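Local structure of alcohol dehydrogenase (Thermus thermophilus, 2EIH) at residues 261-266 and 284-289; 171-176 and 239-244; 250-255 and 280-285; 151-156 and 177-182. The protein binds zinc and is probably an oxidoreductase of the zinc-dependent alcohol dehydrogenase family, expected to use a nicotinamide dinucleotide as cofactor. One frame throughout, in Å; residues are numbered along the deposited sequence.

Contact 1: 261-266 and 284-289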
loop_
_atom_site.group_PDB
_atom_site.type_symbol
_atom_site.label_atom_id
_atom_site.label_comp_id
_atom_site.label_asym_id
_atom_site.label_seq_id
_atom_site.Cartn_x
_atom_site.Cartn_y
_atom_site.Cartn_z
ATOM N N ILE A 261 -3.387 -1.732 -16.935
ATOM C CA ILE A 261 -2.611 -2.130 -18.103
ATOM C C ILE A 261 -1.177 -1.646 -17.914
ATOM O O ILE A 261 -0.939 -0.457 -17.747
ATOM C CB ILE A 261 -3.211 -1.496 -19.375
ATOM C CG1 ILE A 261 -4.696 -1.881 -19.489
ATOM C CG2 ILE A 261 -2.447 -1.950 -20.610
ATOM C CD1 ILE A 261 -5.491 -1.035 -20.483
ATOM N N ALA A 262 -0.227 -2.576 -17.916
ATOM C CA ALA A 262 1.179 -2.229 -17.753
ATOM C C ALA A 262 1.844 -2.277 -19.126
ATOM O O ALA A 262 1.735 -3.267 -19.845
ATOM C CB ALA A 262 1.862 -3.211 -16.807
ATOM N N ILE A 263 2.527 -1.202 -19.488
ATOM C CA ILE A 263 3.193 -1.131 -20.775
ATOM C C ILE A 263 4.700 -0.996 -20.661
ATOM O O ILE A 263 5.209 -0.049 -20.074
ATOM C CB ILE A 263 2.646 0.038 -21.608
ATOM C CG1 ILE A 263 1.225 -0.281 -22.069
ATOM C CG2 ILE A 263 3.561 0.306 -22.788
ATOM C CD1 ILE A 263 0.609 0.783 -22.927
ATOM N N ALA A 264 5.400 -1.955 -21.256
ATOM C CA ALA A 264 6.854 -1.992 -21.233
ATOM C C ALA A 264 7.487 -1.000 -22.199
ATOM O O ALA A 264 7.564 0.201 -21.924
ATOM C CB ALA A 264 7.332 -3.396 -21.554
ATOM N N GLY A 265 7.957 -1.517 -23.327
ATOM C CA GLY A 265 8.590 -0.676 -24.322
ATOM C C GLY A 265 7.754 -0.609 -25.580
ATOM O O GLY A 265 8.260 -0.812 -26.685
ATOM N N ALA A 266 6.466 -0.326 -25.407
ATOM C CA ALA A 266 5.548 -0.234 -26.536
ATOM C C ALA A 266 5.877 0.962 -27.428
ATOM O O ALA A 266 5.132 1.943 -27.467
ATOM C CB ALA A 266 4.109 -0.142 -26.038
ATOM N N LEU A 284 -9.987 2.928 -16.040
ATOM C CA LEU A 284 -8.840 2.100 -16.361
ATOM C C LEU A 284 -7.561 2.826 -15.964
ATOM O O LEU A 284 -7.565 4.042 -15.747
ATOM C CB LEU A 284 -8.833 1.782 -17.856
ATOM C CG LEU A 284 -9.696 0.599 -18.314
ATOM C CD1 LEU A 284 -11.024 0.539 -17.582
ATOM C CD2 LEU A 284 -9.904 0.715 -19.811
ATOM N N SER A 285 -6.470 2.072 -15.856
ATOM C CA SER A 285 -5.169 2.631 -15.482
ATOM C C SER A 285 -4.108 2.132 -16.449
ATOM O O SER A 285 -3.987 0.937 -16.687
ATOM C CB SER A 285 -4.772 2.182 -14.068
ATOM O OG SER A 285 -5.828 2.375 -13.123
ATOM N N ILE A 286 -3.342 3.052 -17.010
ATOM C CA ILE A 286 -2.266 2.695 -17.921
ATOM C C ILE A 286 -0.968 3.050 -17.221
ATOM O O ILE A 286 -0.741 4.204 -16.867
ATOM C CB ILE A 286 -2.360 3.482 -19.228
ATOM C CG1 ILE A 286 -3.716 3.225 -19.877
ATOM C CG2 ILE A 286 -1.233 3.074 -20.169
ATOM C CD1 ILE A 286 -4.122 4.282 -20.857
ATOM N N LEU A 287 -0.108 2.060 -17.047
ATOM C CA LEU A 287 1.132 2.261 -16.330
ATOM C C LEU A 287 2.375 1.955 -17.157
ATOM O O LEU A 287 2.528 0.851 -17.678
ATOM C CB LEU A 287 1.114 1.367 -15.091
ATOM C CG LEU A 287 -0.214 1.348 -14.315
ATOM C CD1 LEU A 287 -0.339 0.082 -13.490
ATOM C CD2 LEU A 287 -0.304 2.575 -13.438
ATOM N N GLY A 288 3.271 2.928 -17.274
ATOM C CA GLY A 288 4.495 2.697 -18.026
ATOM C C GLY A 288 5.522 2.069 -17.094
ATOM O O GLY A 288 5.587 2.425 -15.918
ATOM N N SER A 289 6.324 1.144 -17.602
ATOM C CA SER A 289 7.317 0.493 -16.777
ATOM C C SER A 289 8.587 0.136 -17.530
ATOM O O SER A 289 8.548 -0.513 -18.572
ATOM C CB SER A 289 6.728 -0.770 -16.146
ATOM O OG SER A 289 7.742 -1.562 -15.516
#
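Leu287 N gives its hydrogen to Ile261 O over 2.7 Å, nearly straight at 167°, and Leu287 O in turn accepts from Ile263 N at 2.7 Å. The same alternation runs to both sides: Ile261 N bonds to Ser285 O at 2.7 Å, and Ser289 N to Ile263 O at a longer 3.0 Å, Ser289 lying just past the end of strand 285-288. These four bonds make a parallel ladder pairing Ile261 with Ile286, Ala262 with Leu287 and Ile263 with Gly288. Ile261 O also has Ile286 CA beside it at 3.4 Å, a CA-H...O contact. On the face of the three isoleucines, Ile263 and Ile286 lie side by side; Ile263 CD1, carried outward by an extended chain (chi2 -178°), rests on Ile286 CG2 at 4.0 Å. Phe248 touches both side chains there. The Ala262 and Leu287 face lies under helix 148-161, with Met157 on Ala262. Strand 285-288 is the last of the six-stranded Rossmann sheet within the chain, and a neighbouring subunit continues it with an antiparallel strand along Ser285 to Leu287. Main-chain bonding thus fixes the register, while apolar side chains leave each face suited to bury against helices.

Contact 2: 171-176 and 239-244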
loop_
_atom_site.group_PDB
_atom_site.type_symbol
_atom_site.label_atom_id
_atom_site.label_comp_id
_atom_site.label_asym_id
_atom_site.label_seq_id
_atom_site.Cartn_x
_atom_site.Cartn_y
_atom_site.Cartn_z
ATOM N N LEU A 171 -3.964 -10.744 -18.633
ATOM C CA LEU A 171 -3.850 -10.901 -20.080
ATOM C C LEU A 171 -2.432 -10.501 -20.472
ATOM O O LEU A 171 -1.983 -9.396 -20.152
ATOM C CB LEU A 171 -4.864 -10.005 -20.807
ATOM C CG LEU A 171 -4.760 -9.848 -22.338
ATOM C CD1 LEU A 171 -5.173 -11.142 -23.045
ATOM C CD2 LEU A 171 -5.665 -8.712 -22.789
ATOM N N VAL A 172 -1.722 -11.412 -21.134
ATOM C CA VAL A 172 -0.357 -11.144 -21.592
ATOM C C VAL A 172 -0.383 -11.081 -23.129
ATOM O O VAL A 172 -0.876 -12.002 -23.784
ATOM C CB VAL A 172 0.611 -12.266 -21.168
ATOM C CG1 VAL A 172 2.025 -11.929 -21.623
ATOM C CG2 VAL A 172 0.566 -12.447 -19.657
ATOM N N MET A 173 0.154 -10.004 -23.698
ATOM C CA MET A 173 0.174 -9.821 -25.144
ATOM C C MET A 173 1.389 -10.386 -25.862
ATOM O O MET A 173 2.517 -10.331 -25.359
ATOM C CB MET A 173 0.047 -8.334 -25.488
ATOM C CG MET A 173 -1.260 -7.693 -25.097
ATOM S SD MET A 173 -2.658 -8.346 -26.028
ATOM C CE MET A 173 -2.675 -7.198 -27.440
ATOM N N ALA A 174 1.137 -10.924 -27.054
ATOM C CA ALA A 174 2.186 -11.487 -27.910
ATOM C C ALA A 174 3.161 -12.399 -27.183
ATOM O O ALA A 174 4.242 -11.975 -26.813
ATOM C CB ALA A 174 2.944 -10.352 -28.585
ATOM N N ALA A 175 2.785 -13.660 -27.010
ATOM C CA ALA A 175 3.638 -14.616 -26.318
ATOM C C ALA A 175 4.946 -14.923 -27.051
ATOM O O ALA A 175 4.994 -14.942 -28.280
ATOM C CB ALA A 175 2.875 -15.903 -26.066
ATOM N N GLY A 176 6.005 -15.157 -26.276
ATOM C CA GLY A 176 7.310 -15.470 -26.840
ATOM C C GLY A 176 8.155 -14.266 -27.187
ATOM O O GLY A 176 9.377 -14.360 -27.326
ATOM N N VAL A 239 -3.425 -6.369 -17.359
ATOM C CA VAL A 239 -2.877 -6.611 -18.690
ATOM C C VAL A 239 -1.398 -6.252 -18.838
ATOM O O VAL A 239 -0.971 -5.163 -18.470
ATOM C CB VAL A 239 -3.661 -5.828 -19.754
ATOM C CG1 VAL A 239 -3.085 -6.110 -21.135
ATOM C CG2 VAL A 239 -5.128 -6.213 -19.691
ATOM N N VAL A 240 -0.618 -7.183 -19.378
ATOM C CA VAL A 240 0.801 -6.946 -19.610
ATOM C C VAL A 240 1.000 -6.777 -21.106
ATOM O O VAL A 240 0.807 -7.717 -21.870
ATOM C CB VAL A 240 1.658 -8.121 -19.145
ATOM C CG1 VAL A 240 3.121 -7.806 -19.384
ATOM C CG2 VAL A 240 1.393 -8.414 -17.683
ATOM N N ASP A 241 1.390 -5.579 -21.519
ATOM C CA ASP A 241 1.589 -5.288 -22.927
ATOM C C ASP A 241 2.986 -4.728 -23.202
ATOM O O ASP A 241 3.450 -3.839 -22.493
ATOM C CB ASP A 241 0.537 -4.280 -23.385
ATOM C CG ASP A 241 0.485 -4.145 -24.883
ATOM O OD1 ASP A 241 -0.251 -3.279 -25.389
ATOM O OD2 ASP A 241 1.183 -4.916 -25.560
ATOM N N HIS A 242 3.665 -5.236 -24.224
ATOM C CA HIS A 242 5.000 -4.728 -24.543
ATOM C C HIS A 242 5.055 -4.284 -25.992
ATOM O O HIS A 242 6.123 -3.979 -26.518
ATOM C CB HIS A 242 6.069 -5.798 -24.317
ATOM C CG HIS A 242 5.997 -6.929 -25.292
ATOM N ND1 HIS A 242 5.066 -7.940 -25.192
ATOM C CD2 HIS A 242 6.709 -7.187 -26.415
ATOM C CE1 HIS A 242 5.206 -8.771 -26.208
ATOM N NE2 HIS A 242 6.198 -8.334 -26.966
ATOM N N THR A 243 3.902 -4.263 -26.641
ATOM C CA THR A 243 3.846 -3.858 -28.029
ATOM C C THR A 243 3.050 -2.565 -28.163
ATOM O O THR A 243 3.598 -1.523 -28.532
ATOM C CB THR A 243 3.221 -4.969 -28.894
ATOM O OG1 THR A 243 1.890 -5.260 -28.441
ATOM C CG2 THR A 243 4.069 -6.233 -28.800
ATOM N N GLY A 244 1.760 -2.632 -27.841
ATOM C CA GLY A 244 0.901 -1.464 -27.923
ATOM C C GLY A 244 1.019 -0.735 -29.246
ATOM O O GLY A 244 1.610 -1.241 -30.202
#
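The imidazole of His242 turns its CE1 corner to the turn after strand 169-172: CE1 lies 3.2 Å from Met173 O, which sits in the ring plane at the edge, and 3.4 Å from Ala174 O. Ala174 CB also approaches CE1, while Thr243 CG2 lies 3.5 Å above one face, offset toward the rim. A chi1 of 69° sets His242 CG between the backbone N and the carbonyl carbon, on the side from which the ring reaches Met173 and Ala174. In the second flat group, the carboxylate of Asp241, OD2 is gripped by two clear bonds: Thr243 OG1 donates to the syn lone pair of Asp241 OD2 at 3.0 Å, and Thr243 N, closing an Asx turn, comes from above the carboxylate plane, with a weak third from Gly244 N. Met173 slants across this carboxylate with its CB 3.6 Å from Asp241 OD2. Behind the turns the strands pair in parallel, with Val240 N bonded to Leu171 O at 2.7 Å and Met173 N to Val240 O at 3.0 Å. Both turns lie at the C-terminal ends of parallel strands, the edge where Rossmann folds as a rule receive the dinucleotide. Leu171 and Val239, side by side, face helix 248-254 through Ala254 and Val251; Val172 and Val240 face helix 180-189 through Ile184 and Ala183; strands 193-198 and 259-263 flank the pair.

Contact 3: 250-255 and 280-285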
loop_
_atom_site.group_PDB
_atom_site.type_symbol
_atom_site.label_atom_id
_atom_site.label_comp_id
_atom_site.label_asym_id
_atom_site.label_seq_id
_atom_site.Cartn_x
_atom_site.Cartn_y
_atom_site.Cartn_z
ATOM N N GLY A 250 -7.486 -2.784 -29.059
ATOM C CA GLY A 250 -8.067 -4.080 -28.763
ATOM C C GLY A 250 -7.874 -4.441 -27.305
ATOM O O GLY A 250 -8.739 -5.063 -26.686
ATOM N N VAL A 251 -6.726 -4.049 -26.757
ATOM C CA VAL A 251 -6.411 -4.317 -25.361
ATOM C C VAL A 251 -7.395 -3.559 -24.487
ATOM O O VAL A 251 -8.033 -4.138 -23.607
ATOM C CB VAL A 251 -4.993 -3.849 -25.014
ATOM C CG1 VAL A 251 -4.722 -4.075 -23.538
ATOM C CG2 VAL A 251 -3.980 -4.594 -25.861
ATOM N N ILE A 252 -7.515 -2.259 -24.739
ATOM C CA ILE A 252 -8.427 -1.414 -23.981
ATOM C C ILE A 252 -9.836 -1.985 -24.005
ATOM O O ILE A 252 -10.581 -1.887 -23.028
ATOM C CB ILE A 252 -8.462 -0.001 -24.551
ATOM C CG1 ILE A 252 -7.114 0.671 -24.318
ATOM C CG2 ILE A 252 -9.587 0.793 -23.899
ATOM C CD1 ILE A 252 -7.069 2.109 -24.785
ATOM N N LYS A 253 -10.181 -2.596 -25.129
ATOM C CA LYS A 253 -11.490 -3.192 -25.311
ATOM C C LYS A 253 -11.593 -4.472 -24.473
ATOM O O LYS A 253 -12.651 -4.797 -23.916
ATOM C CB LYS A 253 -11.700 -3.517 -26.794
ATOM C CG LYS A 253 -13.123 -3.297 -27.314
ATOM C CD LYS A 253 -13.409 -1.821 -27.605
ATOM C CE LYS A 253 -12.680 -1.337 -28.859
ATOM N NZ LYS A 253 -13.109 -2.084 -30.081
ATOM N N ALA A 254 -10.478 -5.190 -24.376
ATOM C CA ALA A 254 -10.426 -6.444 -23.632
ATOM C C ALA A 254 -10.238 -6.258 -22.134
ATOM O O ALA A 254 -10.360 -7.207 -21.360
ATOM C CB ALA A 254 -9.304 -7.314 -24.181
ATOM N N THR A 255 -9.951 -5.032 -21.727
ATOM C CA THR A 255 -9.725 -4.747 -20.321
ATOM C C THR A 255 -11.032 -4.534 -19.565
ATOM O O THR A 255 -11.895 -3.768 -19.989
ATOM C CB THR A 255 -8.825 -3.514 -20.169
ATOM O OG1 THR A 255 -7.635 -3.712 -20.940
ATOM C CG2 THR A 255 -8.448 -3.306 -18.715
ATOM N N PHE A 280 -11.203 6.372 -19.048
ATOM C CA PHE A 280 -11.578 7.235 -17.940
ATOM C C PHE A 280 -12.928 6.822 -17.376
ATOM O O PHE A 280 -13.057 6.565 -16.179
ATOM C CB PHE A 280 -11.620 8.688 -18.412
ATOM C CG PHE A 280 -10.484 9.057 -19.330
ATOM C CD1 PHE A 280 -9.193 8.573 -19.103
ATOM C CD2 PHE A 280 -10.701 9.905 -20.415
ATOM C CE1 PHE A 280 -8.138 8.929 -19.944
ATOM C CE2 PHE A 280 -9.653 10.269 -21.264
ATOM C CZ PHE A 280 -8.368 9.780 -21.028
ATOM N N TYR A 281 -13.929 6.751 -18.248
ATOM C CA TYR A 281 -15.265 6.358 -17.833
ATOM C C TYR A 281 -15.222 5.031 -17.085
ATOM O O TYR A 281 -15.875 4.871 -16.055
ATOM C CB TYR A 281 -16.187 6.226 -19.047
ATOM C CG TYR A 281 -17.578 5.741 -18.703
ATOM C CD1 TYR A 281 -18.482 6.568 -18.029
ATOM C CD2 TYR A 281 -17.987 4.443 -19.031
ATOM C CE1 TYR A 281 -19.759 6.115 -17.691
ATOM C CE2 TYR A 281 -19.260 3.979 -18.696
ATOM C CZ TYR A 281 -20.141 4.822 -18.026
ATOM O OH TYR A 281 -21.401 4.377 -17.693
ATOM N N ARG A 282 -14.450 4.078 -17.599
ATOM C CA ARG A 282 -14.357 2.777 -16.955
ATOM C C ARG A 282 -13.239 2.706 -15.919
ATOM O O ARG A 282 -12.897 1.630 -15.442
ATOM C CB ARG A 282 -14.188 1.672 -18.004
ATOM C CG ARG A 282 -15.347 1.593 -19.004
ATOM C CD ARG A 282 -15.365 0.262 -19.747
ATOM N NE ARG A 282 -14.031 -0.105 -20.218
ATOM C CZ ARG A 282 -13.754 -1.181 -20.948
ATOM N NH1 ARG A 282 -14.721 -2.019 -21.305
ATOM N NH2 ARG A 282 -12.505 -1.419 -21.322
ATOM N N GLN A 283 -12.683 3.862 -15.573
ATOM C CA GLN A 283 -11.632 3.947 -14.570
ATOM C C GLN A 283 -10.436 3.019 -14.798
ATOM O O GLN A 283 -9.924 2.399 -13.868
ATOM C CB GLN A 283 -12.223 3.682 -13.185
ATOM C CG GLN A 283 -13.415 4.554 -12.864
ATOM C CD GLN A 283 -13.780 4.530 -11.394
ATOM O OE1 GLN A 283 -13.020 4.992 -10.539
ATOM N NE2 GLN A 283 -14.948 3.978 -11.088
ATOM N N LEU A 284 -9.987 2.928 -16.040
ATOM C CA LEU A 284 -8.840 2.100 -16.361
ATOM C C LEU A 284 -7.561 2.826 -15.964
ATOM O O LEU A 284 -7.565 4.042 -15.747
ATOM C CB LEU A 284 -8.833 1.782 -17.856
ATOM C CG LEU A 284 -9.696 0.599 -18.314
ATOM C CD1 LEU A 284 -11.024 0.539 -17.582
ATOM C CD2 LEU A 284 -9.904 0.715 -19.811
ATOM N N SER A 285 -6.470 2.072 -15.856
ATOM C CA SER A 285 -5.169 2.631 -15.482
ATOM C C SER A 285 -4.108 2.132 -16.449
ATOM O O SER A 285 -3.987 0.937 -16.687
ATOM C CB SER A 285 -4.772 2.182 -14.068
ATOM O OG SER A 285 -5.828 2.375 -13.123
#
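A Schellman motif ends helix 278-281 and brings Arg282 and Leu284 against Ile252 and Thr255, at the C-terminal end of helix 248-254; both helices belong to the Rossmann domain. Gln283, with its positive phi of 53°, is the C-prime residue: its N bonds to Phe280 O, and Leu284 N to Val279 O. The chain is thereby turned into strand 285-288, with Leu284 pointing at the neighbouring helix. Leu284 crosses Ile252 and Thr255 at a slant. Its CD2 meets Ile252 CG2 at 4.1 Å, and its CG meets Thr255 CG2 at the same distance. Arg282 reaches over from the other helix end, its chain bent at chi3 (-46°). NH2 arrives 2.6 Å from Ile252 O, which lies at the edge of the guanidinium near its plane. Thr255 O instead stands over a face of the group, 3.3 Å from Arg282 CZ, a position that is consistent with attraction between charge and carbonyl dipole more than with a directed bond. A cation beside the last carbonyls of a helix would be favoured electrostatically, which may offset the nearby like charge of Arg228. Leu284 CD2 lies in the guanidinium plane, at its edge. Gln283 OE1 makes a weak hydrogen bond to Thr290 N of a neighbouring subunit. Thr255, the first residue to leave the helical conformation, keeps its hydroxyl on the helix: OG1 donates to Val251 O at 2.7 Å, from 51° above the carbonyl plane.

Contact 4: 151-156 and 177-182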
loop_
_atom_site.group_PDB
_atom_site.type_symbol
_atom_site.label_atom_id
_atom_site.label_comp_id
_atom_site.label_asym_id
_atom_site.label_seq_id
_atom_site.Cartn_x
_atom_site.Cartn_y
_atom_site.Cartn_z
ATOM N N PHE A 151 13.138 -10.702 -16.981
ATOM C CA PHE A 151 12.458 -11.030 -15.737
ATOM C C PHE A 151 12.252 -9.820 -14.829
ATOM O O PHE A 151 11.209 -9.698 -14.194
ATOM C CB PHE A 151 13.153 -12.179 -15.007
ATOM C CG PHE A 151 12.738 -13.516 -15.522
ATOM C CD1 PHE A 151 13.330 -14.043 -16.656
ATOM C CD2 PHE A 151 11.646 -14.176 -14.967
ATOM C CE1 PHE A 151 12.834 -15.202 -17.249
ATOM C CE2 PHE A 151 11.137 -15.335 -15.546
ATOM C CZ PHE A 151 11.742 -15.843 -16.698
ATOM N N LEU A 152 13.211 -8.905 -14.790
ATOM C CA LEU A 152 13.050 -7.723 -13.955
ATOM C C LEU A 152 11.946 -6.815 -14.468
ATOM O O LEU A 152 11.186 -6.257 -13.687
ATOM C CB LEU A 152 14.359 -6.938 -13.885
ATOM C CG LEU A 152 15.433 -7.599 -13.026
ATOM C CD1 LEU A 152 16.801 -7.063 -13.406
ATOM C CD2 LEU A 152 15.135 -7.331 -11.556
ATOM N N THR A 153 11.865 -6.672 -15.785
ATOM C CA THR A 153 10.861 -5.822 -16.397
ATOM C C THR A 153 9.472 -6.419 -16.210
ATOM O O THR A 153 8.524 -5.709 -15.894
ATOM C CB THR A 153 11.150 -5.642 -17.895
ATOM O OG1 THR A 153 12.416 -4.997 -18.052
ATOM C CG2 THR A 153 10.067 -4.812 -18.560
ATOM N N ALA A 154 9.361 -7.727 -16.399
ATOM C CA ALA A 154 8.089 -8.411 -16.242
ATOM C C ALA A 154 7.645 -8.382 -14.781
ATOM O O ALA A 154 6.453 -8.320 -14.483
ATOM C CB ALA A 154 8.214 -9.855 -16.713
ATOM N N TRP A 155 8.607 -8.428 -13.871
ATOM C CA TRP A 155 8.289 -8.442 -12.453
ATOM C C TRP A 155 7.714 -7.117 -11.961
ATOM O O TRP A 155 6.731 -7.106 -11.218
ATOM C CB TRP A 155 9.532 -8.826 -11.651
ATOM C CG TRP A 155 9.283 -8.906 -10.176
ATOM C CD1 TRP A 155 9.096 -7.865 -9.317
ATOM C CD2 TRP A 155 9.221 -10.098 -9.384
ATOM N NE1 TRP A 155 8.938 -8.332 -8.040
ATOM C CE2 TRP A 155 9.016 -9.701 -8.048
ATOM C CE3 TRP A 155 9.341 -11.465 -9.671
ATOM C CZ2 TRP A 155 8.906 -10.619 -6.995
ATOM C CZ3 TRP A 155 9.235 -12.378 -8.633
ATOM C CH2 TRP A 155 9.029 -11.949 -7.303
ATOM N N GLN A 156 8.317 -6.005 -12.372
ATOM C CA GLN A 156 7.811 -4.704 -11.958
ATOM C C GLN A 156 6.403 -4.515 -12.497
ATOM O O GLN A 156 5.545 -3.987 -11.801
ATOM C CB GLN A 156 8.700 -3.555 -12.453
ATOM C CG GLN A 156 8.247 -2.191 -11.919
ATOM C CD GLN A 156 9.247 -1.068 -12.141
ATOM O OE1 GLN A 156 9.118 -0.293 -13.086
ATOM N NE2 GLN A 156 10.258 -0.984 -11.276
ATOM N N SER A 177 7.495 -13.124 -27.318
ATOM C CA SER A 177 8.168 -11.887 -27.675
ATOM C C SER A 177 8.241 -10.906 -26.497
ATOM O O SER A 177 7.259 -10.695 -25.779
ATOM C CB SER A 177 7.424 -11.254 -28.854
ATOM O OG SER A 177 8.112 -10.129 -29.383
ATOM N N GLY A 178 9.418 -10.317 -26.311
ATOM C CA GLY A 178 9.622 -9.356 -25.242
ATOM C C GLY A 178 9.595 -9.936 -23.841
ATOM O O GLY A 178 10.332 -10.876 -23.523
ATOM N N VAL A 179 8.733 -9.381 -22.998
ATOM C CA VAL A 179 8.621 -9.838 -21.624
ATOM C C VAL A 179 7.468 -10.801 -21.366
ATOM O O VAL A 179 7.227 -11.176 -20.226
ATOM C CB VAL A 179 8.472 -8.633 -20.681
ATOM C CG1 VAL A 179 9.769 -7.832 -20.667
ATOM C CG2 VAL A 179 7.322 -7.748 -21.149
ATOM N N SER A 180 6.766 -11.204 -22.419
ATOM C CA SER A 180 5.629 -12.107 -22.259
ATOM C C SER A 180 6.004 -13.444 -21.604
ATOM O O SER A 180 5.311 -13.908 -20.699
ATOM C CB SER A 180 4.960 -12.373 -23.606
ATOM O OG SER A 180 5.860 -12.886 -24.554
ATOM N N VAL A 181 7.099 -14.057 -22.056
ATOM C CA VAL A 181 7.541 -15.327 -21.510
ATOM C C VAL A 181 7.660 -15.239 -19.995
ATOM O O VAL A 181 7.160 -16.113 -19.267
ATOM C CB VAL A 181 8.897 -15.747 -22.121
ATOM C CG1 VAL A 181 9.528 -16.859 -21.304
ATOM C CG2 VAL A 181 8.685 -16.213 -23.555
ATOM N N ALA A 182 8.327 -14.195 -19.514
ATOM C CA ALA A 182 8.500 -14.005 -18.071
ATOM C C ALA A 182 7.191 -13.586 -17.377
ATOM O O ALA A 182 6.906 -14.025 -16.266
ATOM C CB ALA A 182 9.597 -12.953 -17.817
#
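Ala182 CB sits squarely over the ring of Phe151, 3.6 Å from its centroid and only 10° off the normal, a CH-pi contact between helix 180-189 and helix 148-161. The same methyl meets Ala154 CB at 3.6 Å, so one carbon is held between an aromatic face and another alanine. Ala154 CB also approaches Val179 O at 3.9 Å, three residues before Ala182. Thr153 CG2 touches Val179 CG1 at 3.7 Å, the two side chains crossing at about a right angle; Thr153 OG1 is engaged with Leu149 O of its own helix. All five of these residues are buried. Beyond Val179 the fit ends: Ser177 and Gly178, partly exposed, belong to a type II' beta turn and make no contact with segment 151-156. Gly178 takes the positive phi (69°) of this turn. On the side away from the Ala154 packing, Ser180 OG bonds to Ala174 O, tying the start of helix 180-189 to the turn after strand 169-172. The side-chain contacts are apolar, and the small methyls of Ala154 and Ala182 are consistent with the close approach of the backbones, 5.5 Å between Phe151 CA and Ala182 CA.

Along the chain, contact 4 comes first: it brings helix 148-161 onto the start of helix 180-189, closing a loop that includes strand 169-172. Contact 2 opens on that strand, inside the loop, and closes far later at 239-244, so the two cross; helix 180-189 starts against the turn after strand 169-172. Contact 3 opens on helix 248-254, whose Val251 packs on Met173 and Val239 of contact 2, and closes at 280-285. Contact 1 opens within that span and ends on the same part of the chain, sharing Leu284 and Ser285. Ala262 bonds to Val239 and Asp241, so contacts 1 and 2 are strand pairs of one sheet, joined through strands 236-241 and 259-263, with helices on both faces.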